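Local coordinates for mannan endo-1,4-beta-mannosidase (Bacillus subtilis, PDB 3CBW), which catalyses the random endo-hydrolysis of beta-1,4-mannosidic linkages in mannan, galactomannan and glucomannan, and so takes part in glucomannan degradation, at residues N117-S122 with T127-D132; V169-L174 with K205-Y210. The protein carries 3 engineered substitutions. All coordinates share one frame; numbering follows the deposited sequence.

Contact 1: N117-S122 with T127-D132; sequences NPAFQS and TPITND
Asn117 and Ile129 lie alongside each other, their side chains running opposite ways, where two parts of one loop meet. The loop follows strand 108-114 of a TIM barrel and runs into helix 131-138. An Asx turn at Asn117, within a type I beta turn from Asn117 to Phe120, shapes its first part. From CB, the Asn117 side chain extends away from its own backbone N (chi1 -175°) and toward residues 127-129. CG lies in the plane of the Phe120 ring, at its edge. Asn117 OD1 accepts from Ala119 N at 3.0 Å, with the donor above the carbonyl plane. Asn117 ND2 is 3.5 Å from Ile129 CG2 and donates to His124 O. Asn117 ND2 also lies 3.0 Å from Thr127 O, but the angle is too poor for a hydrogen bond. With an alanine here, Ala119 N and His124 O would probably lose their bonds to the side chain, and the Asx turn would be lost. Ile129 CG2 also packs on Ala119 CB at 3.7 Å. Trp183 touches both Asn117 and Ile129. Thr127 is set roughly perpendicular to Phe120, and Thr127 CG2 approaches the ring obliquely, 3.6 Å from Phe120 CZ.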
ATOM      1  N   ASN A 117      -6.275   6.252 -16.481  1.00  9.63           N
ATOM      2  CA  ASN A 117      -5.358   7.268 -16.962  1.00  9.59           C
ATOM      3  C   ASN A 117      -6.129   8.481 -17.459  1.00 10.10           C
ATOM      4  O   ASN A 117      -6.769   8.423 -18.514  1.00 10.58           O
ATOM      5  CB  ASN A 117      -4.556   6.652 -18.104  1.00  9.94           C
ATOM      6  CG  ASN A 117      -3.478   7.548 -18.645  1.00  9.86           C
ATOM      7  OD1 ASN A 117      -3.465   8.758 -18.426  1.00 10.15           O
ATOM      8  ND2 ASN A 117      -2.552   6.939 -19.392  1.00 10.31           N
ATOM      9  N   PRO A 118      -6.060   9.596 -16.717  1.00  9.88           N
ATOM     10  CA  PRO A 118      -6.869  10.763 -17.090  1.00 10.34           C
ATOM     11  C   PRO A 118      -6.361  11.518 -18.322  1.00 10.98           C
ATOM     12  O   PRO A 118      -6.986  12.489 -18.735  1.00 11.46           O
ATOM     13  CB  PRO A 118      -6.835  11.627 -15.829  1.00 10.34           C
ATOM     14  CG  PRO A 118      -5.543  11.287 -15.174  1.00 10.57           C
ATOM     15  CD  PRO A 118      -5.266   9.845 -15.496  1.00 10.14           C
ATOM     16  N   ALA A 119      -5.263  11.073 -18.927  1.00 11.23           N
ATOM     17  CA  ALA A 119      -4.889  11.593 -20.248  1.00 11.88           C
ATOM     18  C   ALA A 119      -5.851  11.082 -21.321  1.00 12.21           C
ATOM     19  O   ALA A 119      -5.865  11.599 -22.445  1.00 12.81           O
ATOM     20  CB  ALA A 119      -3.447  11.223 -20.595  1.00 11.92           C
ATOM     21  N   PHE A 120      -6.647  10.073 -20.974  1.00 12.25           N
ATOM     22  CA  PHE A 120      -7.605   9.433 -21.871  1.00 13.47           C
ATOM     23  C   PHE A 120      -9.018   9.558 -21.321  1.00 13.64           C
ATOM     24  O   PHE A 120      -9.217   9.888 -20.151  1.00 13.24           O
ATOM     25  CB  PHE A 120      -7.262   7.947 -22.038  1.00 14.53           C
ATOM     26  CG  PHE A 120      -5.981   7.701 -22.772  1.00 15.83           C
ATOM     27  CD1 PHE A 120      -5.988   7.494 -24.151  1.00 17.74           C
ATOM     28  CD2 PHE A 120      -4.765   7.672 -22.096  1.00 16.11           C
ATOM     29  CE1 PHE A 120      -4.799   7.260 -24.845  1.00 19.01           C
ATOM     30  CE2 PHE A 120      -3.572   7.447 -22.768  1.00 17.07           C
ATOM     31  CZ  PHE A 120      -3.586   7.239 -24.154  1.00 18.29           C
ATOM     32  N   GLN A 121     -10.003   9.281 -22.167  1.00 13.96           N
ATOM     33  CA  GLN A 121     -11.394   9.342 -21.756  1.00 14.19           C
ATOM     34  C   GLN A 121     -11.676   8.392 -20.583  1.00 13.81           C
ATOM     35  O   GLN A 121     -12.435   8.722 -19.672  1.00 13.48           O
ATOM     36  CB  GLN A 121     -12.298   9.034 -22.955  1.00 15.30           C
ATOM     37  CG  GLN A 121     -13.787   9.034 -22.641  1.00 16.87           C
ATOM     38  CD  GLN A 121     -14.278   7.717 -22.068  1.00 18.06           C
ATOM     39  OE1 GLN A 121     -13.740   6.647 -22.373  1.00 19.20           O
ATOM     40  NE2 GLN A 121     -15.307   7.788 -21.228  1.00 19.01           N
ATOM     41  N   SER A 122     -11.089   7.199 -20.640  1.00 13.45           N
ATOM     42  CA  SER A 122     -11.165   6.238 -19.546  1.00 13.48           C
ATOM     43  C   SER A 122     -10.098   5.174 -19.749  1.00 12.78           C
ATOM     44  O   SER A 122      -9.386   5.190 -20.756  1.00 12.52           O
ATOM     45  CB  SER A 122     -12.562   5.609 -19.454  1.00 13.97           C
ATOM     46  OG  SER A 122     -12.798   4.738 -20.545  1.00 14.76           O
ATOM     47  N   THR A 127      -0.939   2.732 -20.136  1.00 11.98           N
ATOM     48  CA  THR A 127      -0.512   3.420 -21.352  1.00 12.19           C
ATOM     49  C   THR A 127       0.359   4.597 -20.936  1.00 11.19           C
ATOM     50  O   THR A 127      -0.095   5.462 -20.189  1.00 11.34           O
ATOM     51  CB  THR A 127      -1.730   3.917 -22.145  1.00 12.41           C
ATOM     52  OG1 THR A 127      -2.608   2.816 -22.404  1.00 14.63           O
ATOM     53  CG2 THR A 127      -1.304   4.557 -23.470  1.00 13.19           C
ATOM     54  N   PRO A 128       1.621   4.643 -21.397  1.00 10.79           N
ATOM     55  CA  PRO A 128       2.491   5.729 -20.947  1.00 10.23           C
ATOM     56  C   PRO A 128       2.103   7.055 -21.581  1.00 10.07           C
ATOM     57  O   PRO A 128       1.493   7.080 -22.660  1.00 10.02           O
ATOM     58  CB  PRO A 128       3.881   5.304 -21.431  1.00 10.16           C
ATOM     59  CG  PRO A 128       3.613   4.434 -22.609  1.00 11.65           C
ATOM     60  CD  PRO A 128       2.304   3.727 -22.326  1.00 10.98           C
ATOM     61  N   ILE A 129       2.465   8.137 -20.904  1.00  9.69           N
ATOM     62  CA  ILE A 129       2.133   9.480 -21.344  1.00 10.16           C
ATOM     63  C   ILE A 129       3.359  10.358 -21.334  1.00  9.84           C
ATOM     64  O   ILE A 129       4.352  10.056 -20.677  1.00  9.68           O
ATOM     65  CB  ILE A 129       0.988  10.090 -20.490  1.00 10.41           C
ATOM     66  CG1 ILE A 129       1.396  10.226 -19.012  1.00 10.26           C
ATOM     67  CG2 ILE A 129      -0.273   9.253 -20.670  1.00 11.37           C
ATOM     68  CD1 ILE A 129       0.390  11.015 -18.177  1.00 11.09           C
ATOM     69  N   THR A 130       3.292  11.447 -22.092  1.00 10.13           N
ATOM     70  CA  THR A 130       4.398  12.370 -22.155  1.00 10.51           C
ATOM     71  C   THR A 130       4.348  13.332 -20.972  1.00 10.30           C
ATOM     72  O   THR A 130       3.326  13.449 -20.285  1.00  9.88           O
ATOM     73  CB  THR A 130       4.327  13.217 -23.437  1.00 10.69           C
ATOM     74  OG1 THR A 130       3.158  14.038 -23.364  1.00 11.30           O
ATOM     75  CG2 THR A 130       4.278  12.338 -24.715  1.00 11.74           C
ATOM     76  N   ASN A 131       5.450  14.027 -20.738  1.00 10.50           N
ATOM     77  CA  ASN A 131       5.473  15.051 -19.694  1.00 11.09           C
ATOM     78  C   ASN A 131       4.471  16.169 -19.944  1.00 11.36           C
ATOM     79  O   ASN A 131       3.879  16.690 -18.994  1.00 11.55           O
ATOM     80  CB  ASN A 131       6.881  15.594 -19.478  1.00 11.71           C
ATOM     81  CG  ASN A 131       7.787  14.594 -18.782  1.00 13.15           C
ATOM     82  OD1 ASN A 131       7.321  13.709 -18.055  1.00 12.99           O
ATOM     83  ND2 ASN A 131       9.088  14.743 -18.981  1.00 14.36           N
ATOM     84  N   ASP A 132       4.240  16.524 -21.207  1.00 11.76           N
ATOM     85  CA  ASP A 132       3.237  17.543 -21.518  1.00 12.53           C
ATOM     86  C   ASP A 132       1.827  17.072 -21.126  1.00 12.06           C
ATOM     87  O   ASP A 132       1.033  17.853 -20.586  1.00 12.68           O
ATOM     88  CB  ASP A 132       3.283  17.926 -23.001  1.00 13.86           C
ATOM     89  CG  ASP A 132       4.448  18.858 -23.353  1.00 16.91           C
ATOM     90  OD1 ASP A 132       5.150  19.366 -22.451  1.00 20.43           O
ATOM     91  OD2 ASP A 132       4.659  19.081 -24.567  1.00 21.03           O
TER

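Contact 2: V169-L174 with K205-Y210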
ATOM      1  N   VAL A 169      -6.561   3.650   7.956  1.00  8.10           N
ATOM      2  CA  VAL A 169      -6.340   3.005   6.663  1.00  8.24           C
ATOM      3  C   VAL A 169      -4.912   3.248   6.205  1.00  7.91           C
ATOM      4  O   VAL A 169      -4.454   4.395   6.176  1.00  7.99           O
ATOM      5  CB  VAL A 169      -7.286   3.600   5.582  1.00  8.77           C
ATOM      6  CG1 VAL A 169      -6.967   3.072   4.174  1.00  9.85           C
ATOM      7  CG2 VAL A 169      -8.733   3.336   5.937  1.00 10.61           C
ATOM      8  N   LEU A 170      -4.228   2.170   5.830  1.00  7.28           N
ATOM      9  CA  LEU A 170      -2.943   2.274   5.155  1.00  7.24           C
ATOM     10  C   LEU A 170      -3.255   2.623   3.701  1.00  7.42           C
ATOM     11  O   LEU A 170      -3.760   1.787   2.950  1.00  8.03           O
ATOM     12  CB  LEU A 170      -2.213   0.940   5.252  1.00  7.60           C
ATOM     13  CG  LEU A 170      -1.789   0.502   6.654  1.00  7.91           C
ATOM     14  CD1 LEU A 170      -1.362  -0.965   6.691  1.00  8.83           C
ATOM     15  CD2 LEU A 170      -0.680   1.399   7.197  1.00 10.33           C
ATOM     16  N   PHE A 171      -2.975   3.867   3.320  1.00  7.36           N
ATOM     17  CA  PHE A 171      -3.370   4.388   2.001  1.00  7.13           C
ATOM     18  C   PHE A 171      -2.125   4.497   1.146  1.00  6.92           C
ATOM     19  O   PHE A 171      -1.184   5.228   1.489  1.00  6.89           O
ATOM     20  CB  PHE A 171      -4.055   5.743   2.159  1.00  7.61           C
ATOM     21  CG  PHE A 171      -4.585   6.315   0.878  1.00  6.53           C
ATOM     22  CD1 PHE A 171      -5.559   5.641   0.156  1.00  8.83           C
ATOM     23  CD2 PHE A 171      -4.147   7.553   0.421  1.00  7.45           C
ATOM     24  CE1 PHE A 171      -6.066   6.163  -1.022  1.00  9.65           C
ATOM     25  CE2 PHE A 171      -4.663   8.100  -0.753  1.00  8.24           C
ATOM     26  CZ  PHE A 171      -5.624   7.404  -1.484  1.00  9.21           C
ATOM     27  N   ARG A 172      -2.101   3.729   0.062  1.00  6.95           N
ATOM     28  CA  ARG A 172      -0.887   3.562  -0.723  1.00  6.76           C
ATOM     29  C   ARG A 172      -1.160   3.932  -2.183  1.00  7.04           C
ATOM     30  O   ARG A 172      -1.345   3.056  -3.013  1.00  7.45           O
ATOM     31  CB  ARG A 172      -0.408   2.109  -0.589  1.00  6.97           C
ATOM     32  CG  ARG A 172       0.907   1.800  -1.294  1.00  7.43           C
ATOM     33  CD  ARG A 172       1.343   0.374  -0.992  1.00  8.15           C
ATOM     34  NE  ARG A 172       0.462  -0.651  -1.552  1.00  8.22           N
ATOM     35  CZ  ARG A 172       0.672  -1.317  -2.678  1.00  8.98           C
ATOM     36  NH1 ARG A 172       1.747  -1.088  -3.416  1.00  9.49           N
ATOM     37  NH2 ARG A 172      -0.199  -2.222  -3.072  1.00 10.10           N
ATOM     38  N   PRO A 173      -1.167   5.240  -2.496  1.00  7.17           N
ATOM     39  CA  PRO A 173      -1.455   5.708  -3.851  1.00  7.42           C
ATOM     40  C   PRO A 173      -0.195   5.769  -4.717  1.00  7.02           C
ATOM     41  O   PRO A 173       0.917   5.927  -4.199  1.00  7.97           O
ATOM     42  CB  PRO A 173      -1.954   7.123  -3.609  1.00  7.91           C
ATOM     43  CG  PRO A 173      -1.114   7.603  -2.444  1.00  8.06           C
ATOM     44  CD  PRO A 173      -0.939   6.369  -1.565  1.00  7.70           C
ATOM     45  N   LEU A 174      -0.370   5.669  -6.035  1.00  7.11           N
ATOM     46  CA  LEU A 174       0.704   5.992  -6.987  1.00  7.46           C
ATOM     47  C   LEU A 174       1.953   5.156  -6.745  1.00  7.78           C
ATOM     48  O   LEU A 174       3.082   5.657  -6.753  1.00  7.88           O
ATOM     49  CB  LEU A 174       1.039   7.482  -6.938  1.00  8.28           C
ATOM     50  CG  LEU A 174      -0.103   8.468  -7.170  1.00  8.64           C
ATOM     51  CD1 LEU A 174       0.418   9.872  -6.951  1.00 10.57           C
ATOM     52  CD2 LEU A 174      -0.704   8.329  -8.558  1.00  9.43           C
ATOM     53  N   LYS A 205       1.620  15.005  -4.112  1.00  9.27           N
ATOM     54  CA  LYS A 205       1.200  16.090  -3.227  1.00  9.94           C
ATOM     55  C   LYS A 205      -0.210  16.574  -3.547  1.00 10.01           C
ATOM     56  O   LYS A 205      -0.952  16.932  -2.641  1.00 10.39           O
ATOM     57  CB  LYS A 205       2.189  17.239  -3.282  1.00 10.92           C
ATOM     58  CG  LYS A 205       3.543  16.902  -2.718  1.00 12.34           C
ATOM     59  CD  LYS A 205       4.416  18.120  -2.828  1.00 17.64           C
ATOM     60  CE  LYS A 205       5.867  17.815  -2.679  1.00 20.70           C
ATOM     61  NZ  LYS A 205       6.628  19.052  -3.002  1.00 23.81           N
ATOM     62  N   LYS A 206      -0.585  16.565  -4.823  1.00  9.77           N
ATOM     63  CA  LYS A 206      -1.942  16.940  -5.223  1.00 10.69           C
ATOM     64  C   LYS A 206      -2.963  15.981  -4.607  1.00 10.31           C
ATOM     65  O   LYS A 206      -4.006  16.395  -4.090  1.00 10.42           O
ATOM     66  CB  LYS A 206      -2.034  16.924  -6.742  1.00 11.48           C
ATOM     67  CG  LYS A 206      -3.386  17.262  -7.321  1.00 13.24           C
ATOM     68  CD  LYS A 206      -3.265  17.378  -8.837  1.00 16.01           C
ATOM     69  CE  LYS A 206      -4.553  17.771  -9.478  1.00 18.08           C
ATOM     70  NZ  LYS A 206      -4.791  19.242  -9.421  1.00 18.77           N
ATOM     71  N   ILE A 207      -2.658  14.689  -4.642  1.00  9.84           N
ATOM     72  CA  ILE A 207      -3.550  13.722  -4.019  1.00  9.65           C
ATOM     73  C   ILE A 207      -3.546  13.887  -2.493  1.00  8.73           C
ATOM     74  O   ILE A 207      -4.603  13.830  -1.858  1.00  8.72           O
ATOM     75  CB  ILE A 207      -3.225  12.280  -4.447  1.00  9.76           C
ATOM     76  CG1 ILE A 207      -3.471  12.124  -5.956  1.00 10.79           C
ATOM     77  CG2 ILE A 207      -4.030  11.274  -3.612  1.00 10.51           C
ATOM     78  CD1 ILE A 207      -3.228  10.730  -6.494  1.00 11.90           C
ATOM     79  N   TYR A 208      -2.368  14.085  -1.903  1.00  8.16           N
ATOM     80  CA  TYR A 208      -2.284  14.319  -0.458  1.00  8.58           C
ATOM     81  C   TYR A 208      -3.171  15.511  -0.061  1.00  8.87           C
ATOM     82  O   TYR A 208      -3.949  15.423   0.893  1.00  8.93           O
ATOM     83  CB  TYR A 208      -0.830  14.533  -0.001  1.00  8.92           C
ATOM     84  CG  TYR A 208      -0.758  14.820   1.482  1.00  8.65           C
ATOM     85  CD1 TYR A 208      -0.621  13.790   2.412  1.00  8.67           C
ATOM     86  CD2 TYR A 208      -0.888  16.131   1.965  1.00  9.10           C
ATOM     87  CE1 TYR A 208      -0.584  14.055   3.781  1.00  9.87           C
ATOM     88  CE2 TYR A 208      -0.874  16.401   3.334  1.00  9.91           C
ATOM     89  CZ  TYR A 208      -0.707  15.356   4.231  1.00  9.78           C
ATOM     90  OH  TYR A 208      -0.688  15.602   5.592  1.00 10.92           O
ATOM     91  N   HIS A 209      -3.060  16.618  -0.792  1.00  8.88           N
ATOM     92  CA  HIS A 209      -3.836  17.814  -0.458  1.00  9.48           C
ATOM     93  C   HIS A 209      -5.312  17.640  -0.727  1.00  9.06           C
ATOM     94  O   HIS A 209      -6.133  18.137   0.049  1.00  9.82           O
ATOM     95  CB  HIS A 209      -3.277  19.038  -1.177  1.00 10.56           C
ATOM     96  CG  HIS A 209      -1.940  19.440  -0.664  1.00 10.82           C
ATOM     97  ND1 HIS A 209      -0.871  19.726  -1.486  1.00 13.00           N
ATOM     98  CD2 HIS A 209      -1.491  19.570   0.604  1.00 10.87           C
ATOM     99  CE1 HIS A 209       0.178  20.027  -0.742  1.00 13.14           C
ATOM    100  NE2 HIS A 209      -0.171  19.941   0.530  1.00 11.80           N
ATOM    101  N   TYR A 210      -5.669  16.921  -1.783  1.00  9.48           N
ATOM    102  CA  TYR A 210      -7.072  16.671  -2.049  1.00  9.81           C
ATOM    103  C   TYR A 210      -7.678  15.874  -0.895  1.00  9.56           C
ATOM    104  O   TYR A 210      -8.740  16.219  -0.368  1.00  9.98           O
ATOM    105  CB  TYR A 210      -7.241  15.906  -3.362  1.00 10.66           C
ATOM    106  CG  TYR A 210      -8.668  15.856  -3.844  1.00 11.40           C
ATOM    107  CD1 TYR A 210      -9.122  16.774  -4.787  1.00 14.85           C
ATOM    108  CD2 TYR A 210      -9.568  14.901  -3.364  1.00 11.89           C
ATOM    109  CE1 TYR A 210     -10.425  16.756  -5.246  1.00 15.39           C
ATOM    110  CE2 TYR A 210     -10.897  14.871  -3.818  1.00 12.35           C
ATOM    111  CZ  TYR A 210     -11.312  15.814  -4.764  1.00 14.14           C
ATOM    112  OH  TYR A 210     -12.600  15.831  -5.253  1.00 16.34           O
TER
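Ile207 and Leu174 meet end to end. Ile207 CD1 sits among the branches of Leu174, 3.8 Å from Leu174 CD1, with CG and CD2 of Leu174 close by. The reach of Ile207 comes from an extended chain: chi2 -178° places CD1 anti to CA, at full reach from the helix. Its other branch serves a different neighbour. Ile207 CG2 comes to the edge of the Phe171 ring, near the ring plane, and lies 4.3 Å from Phe171 CE2. One isoleucine thus meets two side chains with two separate methyls, and no hydrogen bond crosses the contact. The parts joined are strand 169-172 with the loop after it, and helix 194-214, successive elements of the (beta/alpha)8 barrel of family GH26. Phe171 points out from the barrel wall to the helix, and its ring also meets Trp222 edge-to-face. The next residue, Arg172, turns away from the helix. Its guanidinium forms salt bridges through NH1 to Asp249 and through NH2 to Glu275, the nucleophile by similarity. The carbonyl O of Leu174 is hydrogen-bonded to the hydroxyl of Tyr200, from the same helix as Ile207. Directly after Leu174 come His175, which by similarity positions the nucleophile, and Glu176, the likely proton donor.

How the contacts relate
Contact 1 comes first along the chain and closes before contact 2 opens. Their centres are about 19 Å apart, and their nearest atoms about 8 Å, without touching. The loop of contact 1 follows strand 108-114, which pairs in parallel with strand 169-172 of contact 2 in the same barrel. Helix 194-214 supplies Ile207 to contact 2, while its Arg196 bonds Ile129 O and Asn131 OD1 in segment 127-132. Contact 2, buried near the chain centre, packs that helix on the barrel wall next to residues that are catalytic by similarity. Peripheral contact 1 shapes a loop after His114; its Thr127 side chain lies about 10 Å from that of Trp181. Both His114 and Trp181 bind substrate by similarity.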